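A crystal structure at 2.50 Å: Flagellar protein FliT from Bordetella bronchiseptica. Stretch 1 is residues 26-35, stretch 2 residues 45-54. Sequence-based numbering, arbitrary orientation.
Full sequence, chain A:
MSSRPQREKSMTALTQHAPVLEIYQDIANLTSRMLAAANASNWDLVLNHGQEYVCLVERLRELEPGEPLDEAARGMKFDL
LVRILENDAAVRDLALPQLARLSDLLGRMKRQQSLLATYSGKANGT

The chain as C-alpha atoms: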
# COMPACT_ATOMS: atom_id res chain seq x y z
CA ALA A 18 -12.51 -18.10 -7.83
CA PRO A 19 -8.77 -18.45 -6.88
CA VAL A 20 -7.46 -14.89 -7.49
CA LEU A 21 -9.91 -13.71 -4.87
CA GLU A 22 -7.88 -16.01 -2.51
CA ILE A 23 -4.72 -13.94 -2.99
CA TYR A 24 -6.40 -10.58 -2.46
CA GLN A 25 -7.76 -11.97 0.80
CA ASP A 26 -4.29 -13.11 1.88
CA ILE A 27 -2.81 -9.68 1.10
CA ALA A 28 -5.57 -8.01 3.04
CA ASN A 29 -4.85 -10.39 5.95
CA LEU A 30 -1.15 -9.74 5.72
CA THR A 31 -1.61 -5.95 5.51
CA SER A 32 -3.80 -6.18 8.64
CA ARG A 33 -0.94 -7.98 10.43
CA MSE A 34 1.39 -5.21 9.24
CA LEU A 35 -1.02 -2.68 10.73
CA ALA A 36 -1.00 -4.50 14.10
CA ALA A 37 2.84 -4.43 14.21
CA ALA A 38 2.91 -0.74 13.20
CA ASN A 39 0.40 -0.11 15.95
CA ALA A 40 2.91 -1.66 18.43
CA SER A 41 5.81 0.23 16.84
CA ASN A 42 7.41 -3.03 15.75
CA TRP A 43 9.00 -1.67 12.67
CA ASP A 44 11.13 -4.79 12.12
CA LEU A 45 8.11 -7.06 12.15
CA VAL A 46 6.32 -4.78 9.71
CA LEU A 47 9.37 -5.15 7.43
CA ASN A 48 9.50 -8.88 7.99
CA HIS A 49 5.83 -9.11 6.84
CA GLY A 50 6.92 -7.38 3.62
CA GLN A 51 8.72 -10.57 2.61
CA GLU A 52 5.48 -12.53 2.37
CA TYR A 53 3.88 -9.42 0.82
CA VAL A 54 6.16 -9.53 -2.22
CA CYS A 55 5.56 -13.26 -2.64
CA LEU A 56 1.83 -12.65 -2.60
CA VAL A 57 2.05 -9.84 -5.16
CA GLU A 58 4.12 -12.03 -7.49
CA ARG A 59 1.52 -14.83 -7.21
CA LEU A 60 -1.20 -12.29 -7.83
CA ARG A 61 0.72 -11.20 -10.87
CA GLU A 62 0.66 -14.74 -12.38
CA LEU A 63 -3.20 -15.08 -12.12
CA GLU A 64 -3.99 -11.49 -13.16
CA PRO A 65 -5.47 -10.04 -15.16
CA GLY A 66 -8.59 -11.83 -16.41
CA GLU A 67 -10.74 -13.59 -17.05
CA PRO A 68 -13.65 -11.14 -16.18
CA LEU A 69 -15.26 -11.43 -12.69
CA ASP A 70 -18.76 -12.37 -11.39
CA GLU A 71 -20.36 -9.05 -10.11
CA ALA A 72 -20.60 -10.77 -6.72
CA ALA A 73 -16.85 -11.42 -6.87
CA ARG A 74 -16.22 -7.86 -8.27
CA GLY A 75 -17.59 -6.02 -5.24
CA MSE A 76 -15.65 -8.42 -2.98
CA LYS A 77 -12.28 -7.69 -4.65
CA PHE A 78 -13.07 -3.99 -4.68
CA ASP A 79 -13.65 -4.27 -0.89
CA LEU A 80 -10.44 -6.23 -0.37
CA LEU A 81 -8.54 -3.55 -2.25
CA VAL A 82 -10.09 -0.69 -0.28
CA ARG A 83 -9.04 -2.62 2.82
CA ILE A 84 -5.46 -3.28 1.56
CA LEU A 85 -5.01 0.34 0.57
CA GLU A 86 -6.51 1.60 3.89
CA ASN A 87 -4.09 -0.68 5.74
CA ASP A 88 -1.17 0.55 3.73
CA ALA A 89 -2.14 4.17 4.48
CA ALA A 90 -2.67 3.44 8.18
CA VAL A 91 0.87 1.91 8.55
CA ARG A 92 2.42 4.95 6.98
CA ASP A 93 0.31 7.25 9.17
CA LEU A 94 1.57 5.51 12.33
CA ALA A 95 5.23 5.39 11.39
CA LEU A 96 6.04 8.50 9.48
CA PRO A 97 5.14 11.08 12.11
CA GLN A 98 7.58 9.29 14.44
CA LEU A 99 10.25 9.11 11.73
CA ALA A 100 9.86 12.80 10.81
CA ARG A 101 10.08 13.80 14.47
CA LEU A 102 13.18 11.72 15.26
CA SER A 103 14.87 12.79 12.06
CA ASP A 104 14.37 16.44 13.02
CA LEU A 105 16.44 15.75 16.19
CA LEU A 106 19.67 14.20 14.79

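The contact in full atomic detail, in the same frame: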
# COMPACT_ATOMS: atom_id res chain seq x y z
N ASP A 26 -5.55 -12.91 1.18
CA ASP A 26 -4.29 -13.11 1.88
C ASP A 26 -3.49 -11.86 2.05
O ASP A 26 -2.81 -11.71 3.06
CB ASP A 26 -3.42 -14.18 1.19
CG ASP A 26 -4.05 -15.56 1.22
OD1 ASP A 26 -4.61 -15.94 2.27
OD2 ASP A 26 -4.02 -16.26 0.19
N ILE A 27 -3.51 -10.98 1.04
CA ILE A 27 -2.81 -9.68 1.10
C ILE A 27 -3.50 -8.72 2.06
O ILE A 27 -2.82 -7.99 2.81
CB ILE A 27 -2.67 -8.97 -0.31
CG1 ILE A 27 -1.73 -9.76 -1.25
CG2 ILE A 27 -2.14 -7.51 -0.13
CD1 ILE A 27 -1.79 -9.36 -2.71
N ALA A 28 -4.82 -8.72 2.05
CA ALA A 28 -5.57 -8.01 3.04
C ALA A 28 -5.22 -8.56 4.43
O ALA A 28 -4.99 -7.80 5.36
CB ALA A 28 -7.07 -8.11 2.76
N ASN A 29 -5.11 -9.87 4.59
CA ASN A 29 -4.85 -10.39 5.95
C ASN A 29 -3.46 -9.98 6.39
O ASN A 29 -3.27 -9.51 7.53
CB ASN A 29 -5.07 -11.92 6.04
CG ASN A 29 -6.55 -12.32 5.82
OD1 ASN A 29 -7.47 -11.50 6.05
ND2 ASN A 29 -6.78 -13.56 5.36
N LEU A 30 -2.52 -10.10 5.46
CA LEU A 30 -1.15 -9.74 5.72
C LEU A 30 -1.00 -8.26 6.04
O LEU A 30 -0.32 -7.92 6.98
CB LEU A 30 -0.30 -10.10 4.52
CG LEU A 30 1.16 -9.77 4.75
CD1 LEU A 30 1.75 -10.46 5.96
CD2 LEU A 30 1.92 -10.11 3.50
N THR A 31 -1.67 -7.40 5.28
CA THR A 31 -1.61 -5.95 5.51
C THR A 31 -2.24 -5.56 6.85
O THR A 31 -1.81 -4.59 7.47
CB THR A 31 -2.21 -5.14 4.33
OG1 THR A 31 -3.56 -5.55 4.10
CG2 THR A 31 -1.39 -5.35 3.08
N SER A 32 -3.21 -6.36 7.32
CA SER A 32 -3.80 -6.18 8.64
C SER A 32 -2.80 -6.57 9.75
O SER A 32 -2.70 -5.91 10.80
CB SER A 32 -5.12 -6.96 8.77
OG SER A 32 -6.17 -6.42 7.95
N ARG A 33 -2.05 -7.65 9.54
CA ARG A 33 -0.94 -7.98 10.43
C ARG A 33 0.10 -6.86 10.41
O ARG A 33 0.62 -6.47 11.47
CB ARG A 33 -0.29 -9.33 10.04
CG ARG A 33 -0.95 -10.54 10.70
CD ARG A 33 -0.41 -11.84 10.18
NE ARG A 33 -1.15 -12.21 8.98
CZ ARG A 33 -0.69 -12.94 7.95
NH1 ARG A 33 0.56 -13.44 7.95
NH2 ARG A 33 -1.52 -13.18 6.91
N MSE A 34 0.38 -6.28 9.25
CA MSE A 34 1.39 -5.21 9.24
C MSE A 34 0.90 -4.06 10.08
O MSE A 34 1.68 -3.48 10.84
CB MSE A 34 1.68 -4.68 7.86
CG MSE A 34 2.18 -5.68 6.95
SE MSE A 34 2.79 -4.75 5.34
CE MSE A 34 1.05 -4.02 4.70
N LEU A 35 -0.37 -3.73 9.91
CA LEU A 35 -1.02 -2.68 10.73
C LEU A 35 -0.91 -2.92 12.24
O LEU A 35 -0.59 -2.00 12.95
CB LEU A 35 -2.48 -2.48 10.35
CG LEU A 35 -3.20 -1.26 10.94
CD1 LEU A 35 -2.33 0.00 10.91
CD2 LEU A 35 -4.56 -1.03 10.24
N LEU A 45 9.13 -6.11 12.49
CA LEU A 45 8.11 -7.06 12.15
C LEU A 45 7.39 -6.59 10.91
O LEU A 45 7.21 -7.36 9.94
CB LEU A 45 7.13 -7.27 13.34
CG LEU A 45 5.97 -8.22 13.12
CD1 LEU A 45 6.40 -9.57 12.45
CD2 LEU A 45 5.26 -8.42 14.45
N VAL A 46 7.02 -5.31 10.88
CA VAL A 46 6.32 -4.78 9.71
C VAL A 46 7.14 -5.11 8.48
O VAL A 46 6.59 -5.63 7.50
CB VAL A 46 6.11 -3.26 9.80
CG1 VAL A 46 5.64 -2.73 8.48
CG2 VAL A 46 5.13 -2.92 10.92
N LEU A 47 8.45 -4.83 8.54
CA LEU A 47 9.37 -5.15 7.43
C LEU A 47 9.43 -6.64 7.14
O LEU A 47 9.53 -7.05 6.01
CB LEU A 47 10.79 -4.71 7.77
CG LEU A 47 11.26 -3.35 7.27
CD1 LEU A 47 12.74 -3.21 7.64
CD2 LEU A 47 10.98 -3.13 5.77
N ASN A 48 9.44 -7.45 8.20
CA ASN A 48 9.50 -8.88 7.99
C ASN A 48 8.26 -9.38 7.25
O ASN A 48 8.36 -10.26 6.41
CB ASN A 48 9.69 -9.61 9.29
CG ASN A 48 9.56 -11.08 9.10
OD1 ASN A 48 10.47 -11.73 8.61
ND2 ASN A 48 8.40 -11.62 9.44
N HIS A 49 7.09 -8.79 7.56
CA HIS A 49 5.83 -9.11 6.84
C HIS A 49 5.89 -8.74 5.35
O HIS A 49 5.22 -9.34 4.53
CB HIS A 49 4.67 -8.35 7.44
CG HIS A 49 4.20 -8.87 8.74
ND1 HIS A 49 3.95 -10.21 8.95
CD2 HIS A 49 3.82 -8.24 9.87
CE1 HIS A 49 3.48 -10.38 10.17
NE2 HIS A 49 3.40 -9.20 10.76
N GLY A 50 6.69 -7.74 5.01
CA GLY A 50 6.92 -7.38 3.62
C GLY A 50 7.50 -8.50 2.78
O GLY A 50 7.37 -8.49 1.54
N GLN A 51 8.15 -9.47 3.41
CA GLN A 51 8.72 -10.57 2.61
C GLN A 51 7.62 -11.44 2.00
O GLN A 51 7.61 -11.71 0.79
CB GLN A 51 9.69 -11.40 3.44
CG GLN A 51 11.06 -10.70 3.60
N GLU A 52 6.67 -11.82 2.83
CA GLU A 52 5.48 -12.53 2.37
C GLU A 52 4.74 -11.67 1.36
O GLU A 52 4.29 -12.17 0.33
CB GLU A 52 4.59 -12.82 3.58
CG GLU A 52 3.66 -14.03 3.42
CD GLU A 52 2.72 -14.20 4.61
OE1 GLU A 52 3.17 -13.99 5.77
OE2 GLU A 52 1.54 -14.55 4.37
N TYR A 53 4.63 -10.38 1.64
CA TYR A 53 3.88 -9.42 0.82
C TYR A 53 4.30 -9.47 -0.63
O TYR A 53 3.47 -9.46 -1.50
CB TYR A 53 4.06 -8.01 1.39
CG TYR A 53 3.23 -6.89 0.78
CD1 TYR A 53 2.01 -6.46 1.36
CD2 TYR A 53 3.69 -6.20 -0.34
CE1 TYR A 53 1.28 -5.39 0.81
CE2 TYR A 53 2.96 -5.14 -0.89
CZ TYR A 53 1.76 -4.73 -0.31
OH TYR A 53 1.09 -3.66 -0.88
N VAL A 54 5.60 -9.55 -0.87
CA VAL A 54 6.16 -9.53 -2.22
C VAL A 54 5.92 -10.85 -2.94
O VAL A 54 5.73 -10.90 -4.16
CB VAL A 54 7.66 -9.18 -2.16
CG1 VAL A 54 8.41 -9.55 -3.45
CG2 VAL A 54 7.82 -7.69 -1.83
O HOH W 1 1.75 -8.77 13.14

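The centre of this contact between two antiparallel helical segments of FliT is the aromatic ring of Tyr53, which enters the opposing helix as a knob and sits among Ile27, Leu30, Thr31 and Met34. Its CA-to-CB bond points sideways, but chi1 is t (-173°) and the end of the side chain comes nearer to stretch 1. Leu30 CD2 and Thr31 CG2 lie at the ring edge, the latter 3.5 Å from Tyr53 CE1, while Ile27 CG2 and Met34 CE each approach Tyr53 CE1 obliquely at 4.1 Å. Met34 is selenomethionine, and its SE atom stands 5.2 Å from the centroid of the Tyr53 ring, also oblique, so a polarisable selenium borders the aromatic ring without being stacked on it. The phenol is not left unpaired by this burial: Tyr53 OH is hydrogen-bonded elsewhere in the structure.

Leu30 points toward stretch 2 and fits tightly against its backbone. Its CD2 methyl reaches 3.3 Å from Tyr53 N and 3.5 Å from His49 O, two atoms already joined by the helical hydrogen bond from Tyr53 N to His49 O (3.1 Å). The methyl therefore packs against polar groups whose bonding needs are met within their own helix. Leu30 CD2 also touches Tyr53 CB at 3.7 Å and Glu52 CB at 3.8 Å, and Leu30 CD1 lies 3.7 Å from His49 ND1.

Both stretches are helical throughout and belong to longer helices; their axes run at 169° and approach to 9.2 Å, burying 521 Å² in all. Ile27 pairs with Tyr53 at 6.7 Å between CA atoms, and Met34 with Val46 at 5.0 Å between CA atoms, so the backbones are closer at the Met34 pair. There Val46 CG2 comes within 3.5 Å of Met34 O, and the side chains meet more loosely, Met34 CB to Val46 CG1 at 4.5 Å. On stretch 2, Leu47, Gln51 and Val54 point away from the contact.

His49 carries the interface from apolar to polar. Met34 CG packs on His49 CB at 3.7 Å, and Arg33 CB lies over one face of the imidazole, 4.1 Å from the centroid of the His49 ring, in a CH-pi contact. A water bridges the helices beside them: the water oxygen lies 3.1 Å from Arg33 O, to which the water donates, and 2.9 Å from His49 NE2, with which it is also hydrogen-bonded.

At the outer edge, Arg33 and Glu52 both point toward the opposite helix and form a salt bridge. Arg33 NH1 lies 3.4 Å from Glu52 OE1, with the carboxylate oxygen near the guanidinium plane, where the N-H groups are directed. The hydrogen bond within this salt bridge is weak: the separation is long and the N-H...O angle is 133°, well short of linear. Arg33 thus contributes a CB to the imidazole face and a charged end to Glu52.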